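Local coordinates for reducing-end xylose-releasing exo-oligoxylanase Rex8A (Paenibacillus barcinonensis, PDB 6SUD), which hydrolyses xylooligosaccharides from xylan as a family 8 exo-oligoxylanase, releasing xylose from their reducing ends, at residues 85-96 with 150-160. The protein carries 1 engineered substitution. Residues are numbered along the deposited sequence; the frame is centred on the assembly and turned at random.
Sequences KHEFDRLWNYAY and PYDYQAQARKI. With EDO (1,2-ethanediol), chain H; EDO (1,2-ethanediol), chain C.
P150 CB sits over one face of the Y96 ring, 3.5 Å from the centroid of that ring and 7° off its normal, a CH-pi contact; P150 CG covers the rim of one Y151 face, with D89 O in plane at the Y151 edge. The Y153 ring carries Y151 O over the centre of one face and receives the edge of F88 in an offset edge-to-face pair, planes at 89°. Y96 CB caps one W92 face; at the indole edge, W92 NE1 donates to P150 O at 2.9 Å, the oxygen in the ring plane but NE1 above the carbonyl plane, while Q156 OE1 lies 3.6 Å from W92 CZ2. With CG anti to the backbone N (chi1 174°), the indole extends toward this loop. Y153 OH donates to the syn lone pair of D89 OD1 at 2.5 Å, ring and carboxylate nearly coplanar, and accepts from K85 NZ at 3.0 Å. K85 NZ also salt-bridges D89 OD2 at 2.8 Å. With a phenylalanine in place of Y153, D89 OD1 and K85 NZ would probably lose their shared partner. Thus the loop before helix 153-170 joins two helices of the (alpha/alpha)6 barrel, and D89, accepting at both oxygens, is consistent with an ionised carboxylate.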
ATOM      1  N   LYS A  85      10.432 -15.291  -5.887  1.00 11.70           N
ATOM      2  CA  LYS A  85      11.481 -15.129  -4.861  1.00 11.94           C
ATOM      3  C   LYS A  85      12.696 -14.378  -5.420  1.00 12.10           C
ATOM      4  O   LYS A  85      13.277 -13.574  -4.680  1.00 12.11           O
ATOM      5  CB  LYS A  85      11.885 -16.496  -4.312  1.00 12.21           C
ATOM      6  CG  LYS A  85      12.802 -16.404  -3.102  1.00 12.51           C
ATOM      7  CD  LYS A  85      12.969 -17.708  -2.360  1.00 12.88           C
ATOM      8  CE  LYS A  85      13.644 -17.544  -1.017  1.00 12.87           C
ATOM      9  NZ  LYS A  85      15.044 -17.088  -1.182  1.00 13.27           N
ATOM     10  N   HIS A  86      13.093 -14.644  -6.664  1.00 12.09           N
ATOM     11  CA  HIS A  86      14.341 -14.075  -7.244  1.00 12.32           C
ATOM     12  C   HIS A  86      14.240 -12.550  -7.296  1.00 11.29           C
ATOM     13  O   HIS A  86      15.176 -11.867  -6.812  1.00 11.56           O
ATOM     14  CB  HIS A  86      14.654 -14.722  -8.588  1.00 12.73           C
ATOM     15  CG  HIS A  86      15.861 -14.148  -9.252  1.00 14.20           C
ATOM     16  ND1 HIS A  86      15.797 -13.607 -10.509  1.00 15.40           N
ATOM     17  CD2 HIS A  86      17.147 -14.023  -8.853  1.00 14.51           C
ATOM     18  CE1 HIS A  86      16.994 -13.204 -10.880  1.00 14.24           C
ATOM     19  NE2 HIS A  86      17.836 -13.421  -9.876  1.00 15.09           N
ATOM     20  N   GLU A  87      13.118 -12.036  -7.788  1.00 11.03           N
ATOM     21  CA  GLU A  87      12.869 -10.579  -7.844  1.00 10.76           C
ATOM     22  C   GLU A  87      12.730 -10.021  -6.428  1.00 10.04           C
ATOM     23  O   GLU A  87      13.288  -8.952  -6.178  1.00  9.63           O
ATOM     24  CB  GLU A  87      11.592 -10.278  -8.613  1.00 11.55           C
ATOM     25  CG  GLU A  87      11.696 -10.603 -10.079  1.00 12.04           C
ATOM     26  CD  GLU A  87      11.627 -12.054 -10.505  1.00 12.59           C
ATOM     27  OE1 GLU A  87      11.372 -12.953  -9.667  1.00 12.31           O
ATOM     28  OE2 GLU A  87      11.827 -12.278 -11.699  1.00 13.03           O
ATOM     29  N   PHE A  88      12.016 -10.726  -5.546  1.00  9.78           N
ATOM     30  CA  PHE A  88      11.829 -10.285  -4.140  1.00  9.69           C
ATOM     31  C   PHE A  88      13.204 -10.013  -3.529  1.00  9.78           C
ATOM     32  O   PHE A  88      13.425  -8.922  -2.957  1.00  9.67           O
ATOM     33  CB  PHE A  88      11.098 -11.349  -3.324  1.00  9.43           C
ATOM     34  CG  PHE A  88      10.841 -10.968  -1.890  1.00  9.26           C
ATOM     35  CD1 PHE A  88      11.847 -11.053  -0.942  1.00  9.50           C
ATOM     36  CD2 PHE A  88       9.594 -10.518  -1.494  1.00  9.35           C
ATOM     37  CE1 PHE A  88      11.599 -10.721   0.381  1.00  9.39           C
ATOM     38  CE2 PHE A  88       9.346 -10.174  -0.176  1.00  8.87           C
ATOM     39  CZ  PHE A  88      10.356 -10.258   0.752  1.00  9.29           C
ATOM     40  N   ASP A  89      14.074 -11.019  -3.638  1.00  9.56           N
ATOM     41  CA  ASP A  89      15.443 -11.039  -3.066  1.00  9.42           C
ATOM     42  C   ASP A  89      16.290  -9.925  -3.689  1.00  9.24           C
ATOM     43  O   ASP A  89      17.075  -9.298  -2.954  1.00  9.68           O
ATOM     44  CB  ASP A  89      16.055 -12.432  -3.228  1.00  9.59           C
ATOM     45  CG  ASP A  89      15.549 -13.429  -2.191  1.00  9.51           C
ATOM     46  OD1 ASP A  89      14.905 -12.994  -1.221  1.00  9.82           O
ATOM     47  OD2 ASP A  89      15.779 -14.639  -2.372  1.00  9.72           O
ATOM     48  N   ARG A  90      16.186  -9.695  -5.002  1.00  9.58           N
ATOM     49  CA  ARG A  90      16.901  -8.576  -5.669  1.00  9.16           C
ATOM     50  C   ARG A  90      16.431  -7.224  -5.112  1.00  8.79           C
ATOM     51  O   ARG A  90      17.305  -6.378  -4.808  1.00  8.13           O
ATOM     52  CB  ARG A  90      16.700  -8.598  -7.184  1.00  9.48           C
ATOM     53  CG  ARG A  90      17.570  -9.601  -7.935  1.00  9.88           C
ATOM     54  CD  ARG A  90      17.287  -9.474  -9.423  1.00 10.32           C
ATOM     55  NE  ARG A  90      18.188 -10.276 -10.262  1.00 10.87           N
ATOM     56  CZ  ARG A  90      19.370  -9.888 -10.722  1.00 11.43           C
ATOM     57  NH1 ARG A  90      19.855  -8.691 -10.428  1.00 11.68           N
ATOM     58  NH2 ARG A  90      20.079 -10.721 -11.478  1.00 11.55           N
ATOM     59  N   LEU A  91      15.121  -7.012  -4.988  1.00  8.44           N
ATOM     60  CA  LEU A  91      14.572  -5.735  -4.450  1.00  8.23           C
ATOM     61  C   LEU A  91      15.000  -5.561  -2.988  1.00  7.78           C
ATOM     62  O   LEU A  91      15.483  -4.483  -2.634  1.00  6.84           O
ATOM     63  CB  LEU A  91      13.044  -5.735  -4.552  1.00  8.47           C
ATOM     64  CG  LEU A  91      12.505  -5.583  -5.973  1.00  8.69           C
ATOM     65  CD1 LEU A  91      11.027  -5.907  -6.049  1.00  8.89           C
ATOM     66  CD2 LEU A  91      12.789  -4.195  -6.503  1.00  9.20           C
ATOM     67  N   TRP A  92      14.839  -6.600  -2.178  1.00  7.83           N
ATOM     68  CA  TRP A  92      15.191  -6.529  -0.734  1.00  8.05           C
ATOM     69  C   TRP A  92      16.682  -6.199  -0.585  1.00  8.44           C
ATOM     70  O   TRP A  92      17.037  -5.343   0.268  1.00  8.00           O
ATOM     71  CB  TRP A  92      14.805  -7.803   0.017  1.00  7.97           C
ATOM     72  CG  TRP A  92      15.272  -7.801   1.441  1.00  8.07           C
ATOM     73  CD1 TRP A  92      16.051  -8.742   2.048  1.00  8.14           C
ATOM     74  CD2 TRP A  92      15.051  -6.774   2.426  1.00  7.96           C
ATOM     75  NE1 TRP A  92      16.298  -8.393   3.348  1.00  8.22           N
ATOM     76  CE2 TRP A  92      15.710  -7.184   3.608  1.00  8.19           C
ATOM     77  CE3 TRP A  92      14.366  -5.547   2.428  1.00  8.08           C
ATOM     78  CZ2 TRP A  92      15.693  -6.426   4.779  1.00  8.36           C
ATOM     79  CZ3 TRP A  92      14.350  -4.796   3.580  1.00  8.21           C
ATOM     80  CH2 TRP A  92      15.007  -5.232   4.739  1.00  8.17           C
ATOM     81  N   ASN A  93      17.532  -6.850  -1.372  1.00  8.80           N
ATOM     82  CA  ASN A  93      19.000  -6.662  -1.289  1.00  9.27           C
ATOM     83  C   ASN A  93      19.330  -5.201  -1.595  1.00  9.32           C
ATOM     84  O   ASN A  93      20.146  -4.615  -0.851  1.00  8.90           O
ATOM     85  CB  ASN A  93      19.753  -7.643  -2.186  1.00  9.67           C
ATOM     86  CG  ASN A  93      21.217  -7.729  -1.821  1.00 10.22           C
ATOM     87  OD1 ASN A  93      21.614  -7.394  -0.696  1.00 11.43           O
ATOM     88  ND2 ASN A  93      22.022  -8.189  -2.759  1.00 10.45           N
ATOM     89  N   TYR A  94      18.717  -4.629  -2.643  1.00  9.24           N
ATOM     90  CA  TYR A  94      18.851  -3.189  -2.984  1.00  9.60           C
ATOM     91  C   TYR A  94      18.457  -2.324  -1.768  1.00  9.29           C
ATOM     92  O   TYR A  94      19.270  -1.474  -1.374  1.00  9.45           O
ATOM     93  CB  TYR A  94      18.062  -2.863  -4.256  1.00  9.62           C
ATOM     94  CG  TYR A  94      18.216  -1.450  -4.751  1.00 10.38           C
ATOM     95  CD1 TYR A  94      17.573  -0.390  -4.129  1.00 10.48           C
ATOM     96  CD2 TYR A  94      19.009  -1.165  -5.851  1.00 10.59           C
ATOM     97  CE1 TYR A  94      17.717   0.910  -4.590  1.00 11.15           C
ATOM     98  CE2 TYR A  94      19.153   0.126  -6.333  1.00 10.93           C
ATOM     99  CZ  TYR A  94      18.503   1.169  -5.701  1.00 11.20           C
ATOM    100  OH  TYR A  94      18.665   2.438  -6.180  1.00 12.05           O
ATOM    101  N   ALA A  95      17.261  -2.515  -1.197  1.00  9.31           N
ATOM    102  CA  ALA A  95      16.750  -1.730  -0.044  1.00  9.43           C
ATOM    103  C   ALA A  95      17.722  -1.877   1.138  1.00  9.97           C
ATOM    104  O   ALA A  95      18.080  -0.868   1.764  1.00  9.14           O
ATOM    105  CB  ALA A  95      15.354  -2.177   0.350  1.00  9.18           C
ATOM    106  N   TYR A  96      18.120  -3.115   1.429  1.00 11.07           N
ATOM    107  CA  TYR A  96      19.013  -3.465   2.567  1.00 11.75           C
ATOM    108  C   TYR A  96      20.364  -2.753   2.387  1.00 11.95           C
ATOM    109  O   TYR A  96      20.873  -2.117   3.340  1.00 11.21           O
ATOM    110  CB  TYR A  96      19.179  -4.983   2.666  1.00 12.64           C
ATOM    111  CG  TYR A  96      20.284  -5.417   3.593  1.00 14.03           C
ATOM    112  CD1 TYR A  96      20.112  -5.389   4.968  1.00 15.02           C
ATOM    113  CD2 TYR A  96      21.510  -5.831   3.096  1.00 14.94           C
ATOM    114  CE1 TYR A  96      21.128  -5.775   5.825  1.00 16.15           C
ATOM    115  CE2 TYR A  96      22.532  -6.230   3.943  1.00 16.23           C
ATOM    116  CZ  TYR A  96      22.338  -6.208   5.312  1.00 16.40           C
ATOM    117  OH  TYR A  96      23.346  -6.583   6.156  1.00 18.65           O
ATOM    118  N   PRO A 150      21.345 -11.170   4.394  1.00 13.26           N
ATOM    119  CA  PRO A 150      20.165 -10.414   4.821  1.00 12.87           C
ATOM    120  C   PRO A 150      18.807 -11.078   4.532  1.00 12.25           C
ATOM    121  O   PRO A 150      17.775 -10.448   4.738  1.00 11.05           O
ATOM    122  CB  PRO A 150      20.299  -9.133   3.981  1.00 12.92           C
ATOM    123  CG  PRO A 150      20.948  -9.587   2.686  1.00 13.00           C
ATOM    124  CD  PRO A 150      21.747 -10.829   3.016  1.00 13.03           C
ATOM    125  N   TYR A 151      18.800 -12.339   4.093  1.00 11.91           N
ATOM    126  CA  TYR A 151      17.541 -13.021   3.684  1.00 11.86           C
ATOM    127  C   TYR A 151      16.956 -13.810   4.858  1.00 12.27           C
ATOM    128  O   TYR A 151      16.143 -14.710   4.607  1.00 12.12           O
ATOM    129  CB  TYR A 151      17.796 -13.848   2.418  1.00 11.70           C
ATOM    130  CG  TYR A 151      18.477 -13.069   1.317  1.00 11.92           C
ATOM    131  CD1 TYR A 151      17.770 -12.250   0.455  1.00 11.69           C
ATOM    132  CD2 TYR A 151      19.851 -13.133   1.142  1.00 12.03           C
ATOM    133  CE1 TYR A 151      18.411 -11.516  -0.532  1.00 11.55           C
ATOM    134  CE2 TYR A 151      20.505 -12.429   0.145  1.00 12.27           C
ATOM    135  CZ  TYR A 151      19.781 -11.611  -0.700  1.00 12.07           C
ATOM    136  OH  TYR A 151      20.414 -10.891  -1.686  1.00 13.12           O
ATOM    137  N   ASP A 152      17.350 -13.467   6.095  1.00 12.29           N
ATOM    138  CA  ASP A 152      16.693 -13.927   7.345  1.00 12.34           C
ATOM    139  C   ASP A 152      15.432 -13.072   7.548  1.00 11.54           C
ATOM    140  O   ASP A 152      15.408 -12.245   8.471  1.00 10.35           O
ATOM    141  CB  ASP A 152      17.648 -13.870   8.544  1.00 13.25           C
ATOM    142  CG  ASP A 152      18.318 -12.530   8.790  1.00 14.51           C
ATOM    143  OD1 ASP A 152      18.667 -11.874   7.820  1.00 14.37           O
ATOM    144  OD2 ASP A 152      18.500 -12.162   9.976  1.00 16.23           O
ATOM    145  N   TYR A 153      14.413 -13.301   6.711  1.00 11.42           N
ATOM    146  CA  TYR A 153      13.258 -12.389   6.494  1.00 11.64           C
ATOM    147  C   TYR A 153      12.524 -12.059   7.800  1.00 11.91           C
ATOM    148  O   TYR A 153      12.244 -10.861   8.036  1.00 10.79           O
ATOM    149  CB  TYR A 153      12.265 -13.012   5.512  1.00 11.90           C
ATOM    150  CG  TYR A 153      12.866 -13.464   4.213  1.00 11.45           C
ATOM    151  CD1 TYR A 153      13.439 -12.564   3.331  1.00 12.06           C
ATOM    152  CD2 TYR A 153      12.827 -14.796   3.845  1.00 11.57           C
ATOM    153  CE1 TYR A 153      13.968 -12.977   2.119  1.00 11.69           C
ATOM    154  CE2 TYR A 153      13.352 -15.226   2.636  1.00 10.77           C
ATOM    155  CZ  TYR A 153      13.925 -14.315   1.771  1.00 11.47           C
ATOM    156  OH  TYR A 153      14.440 -14.729   0.573  1.00 11.54           O
ATOM    157  N   GLN A 154      12.207 -13.068   8.624  1.00 12.92           N
ATOM    158  CA  GLN A 154      11.408 -12.849   9.864  1.00 14.07           C
ATOM    159  C   GLN A 154      12.167 -11.895  10.788  1.00 13.27           C
ATOM    160  O   GLN A 154      11.544 -10.935  11.273  1.00 13.36           O
ATOM    161  CB  GLN A 154      11.093 -14.151  10.606  1.00 16.18           C
ATOM    162  CG  GLN A 154      10.092 -13.967  11.737  1.00 18.49           C
ATOM    163  CD  GLN A 154       9.953 -15.213  12.582  1.00 20.29           C
ATOM    164  OE1 GLN A 154       8.987 -15.959  12.466  1.00 25.13           O
ATOM    165  NE2 GLN A 154      10.935 -15.459  13.432  1.00 21.82           N
ATOM    166  N   ALA A 155      13.461 -12.132  11.024  1.00 12.55           N
ATOM    167  CA  ALA A 155      14.271 -11.285  11.940  1.00 11.58           C
ATOM    168  C   ALA A 155      14.416  -9.874  11.350  1.00 10.65           C
ATOM    169  O   ALA A 155      14.414  -8.886  12.126  1.00 10.04           O
ATOM    170  CB  ALA A 155      15.605 -11.925  12.219  1.00 12.33           C
ATOM    171  N   GLN A 156      14.515  -9.767  10.022  1.00 10.06           N
ATOM    172  CA  GLN A 156      14.586  -8.465   9.307  1.00  9.81           C
ATOM    173  C   GLN A 156      13.278  -7.698   9.529  1.00  9.12           C
ATOM    174  O   GLN A 156      13.349  -6.525   9.876  1.00  9.00           O
ATOM    175  CB  GLN A 156      14.884  -8.656   7.816  1.00  9.57           C
ATOM    176  CG  GLN A 156      16.281  -9.215   7.514  1.00 10.45           C
ATOM    177  CD  GLN A 156      17.418  -8.301   7.912  1.00 10.54           C
ATOM    178  OE1 GLN A 156      17.279  -7.079   7.980  1.00 11.28           O
ATOM    179  NE2 GLN A 156      18.576  -8.895   8.167  1.00 11.58           N
ATOM    180  N   ALA A 157      12.120  -8.344   9.374  1.00  9.13           N
ATOM    181  CA  ALA A 157      10.794  -7.725   9.615  1.00  9.27           C
ATOM    182  C   ALA A 157      10.714  -7.189  11.044  1.00  9.68           C
ATOM    183  O   ALA A 157      10.247  -6.035  11.225  1.00  9.76           O
ATOM    184  CB  ALA A 157       9.684  -8.718   9.379  1.00  9.29           C
ATOM    185  N   ARG A 158      11.110  -8.016  12.015  1.00  9.98           N
ATOM    186  CA  ARG A 158      10.992  -7.723  13.472  1.00 10.57           C
ATOM    187  C   ARG A 158      11.887  -6.544  13.840  1.00 10.75           C
ATOM    188  O   ARG A 158      11.476  -5.735  14.682  1.00 10.24           O
ATOM    189  CB  ARG A 158      11.346  -8.955  14.303  1.00 10.79           C
ATOM    190  CG  ARG A 158      10.212  -9.964  14.333  1.00 11.68           C
ATOM    191  CD  ARG A 158      10.598 -11.295  14.935  1.00 12.49           C
ATOM    192  NE  ARG A 158       9.414 -12.109  15.170  1.00 13.47           N
ATOM    193  CZ  ARG A 158       9.428 -13.330  15.683  1.00 14.78           C
ATOM    194  NH1 ARG A 158      10.583 -13.892  16.018  1.00 15.81           N
ATOM    195  NH2 ARG A 158       8.293 -13.984  15.855  1.00 15.38           N
ATOM    196  N   LYS A 159      13.060  -6.475  13.220  1.00 10.76           N
ATOM    197  CA  LYS A 159      14.022  -5.353  13.358  1.00 11.59           C
ATOM    198  C   LYS A 159      13.387  -4.033  12.895  1.00 10.68           C
ATOM    199  O   LYS A 159      13.534  -3.023  13.602  1.00 10.70           O
ATOM    200  CB  LYS A 159      15.259  -5.673  12.523  1.00 12.26           C
ATOM    201  CG  LYS A 159      16.361  -4.637  12.535  1.00 13.32           C
ATOM    202  CD  LYS A 159      17.546  -5.107  11.719  1.00 13.98           C
ATOM    203  CE  LYS A 159      18.521  -3.999  11.412  1.00 14.80           C
ATOM    204  NZ  LYS A 159      19.817  -4.556  10.971  1.00 14.87           N
ATOM    205  N   ILE A 160      12.743  -4.026  11.725  1.00  9.90           N
ATOM    206  CA  ILE A 160      12.050  -2.810  11.203  1.00  9.56           C
ATOM    207  C   ILE A 160      10.976  -2.391  12.217  1.00  9.30           C
ATOM    208  O   ILE A 160      10.967  -1.209  12.631  1.00  9.03           O
ATOM    209  CB  ILE A 160      11.463  -3.059   9.798  1.00  9.87           C
ATOM    210  CG1 ILE A 160      12.561  -3.417   8.797  1.00 10.04           C
ATOM    211  CG2 ILE A 160      10.642  -1.852   9.351  1.00  9.93           C
ATOM    212  CD1 ILE A 160      12.056  -3.762   7.405  1.00  9.91           C
TER
HETATM  213  C1  EDO H 506      11.348 -16.523  -8.763  1.00 20.26           C
HETATM  214  O1  EDO H 506      11.304 -15.809  -9.993  1.00 20.39           O
HETATM  215  C2  EDO H 506      10.103 -17.265  -8.512  1.00 20.81           C
HETATM  216  O2  EDO H 506      10.197 -18.293  -7.542  1.00 21.64           O
HETATM  217  C1  EDO C 501      10.343 -14.747 -12.545  1.00 20.85           C
HETATM  218  O1  EDO C 501      11.395 -14.238 -13.351  1.00 21.45           O
HETATM  219  C2  EDO C 501       9.248 -13.839 -12.626  1.00 20.71           C
HETATM  220  O2  EDO C 501       8.894 -13.627 -13.976  1.00 21.83           O
HETATM  221  O   HOH W   1      19.601 -11.215  -4.002  1.00 15.08           O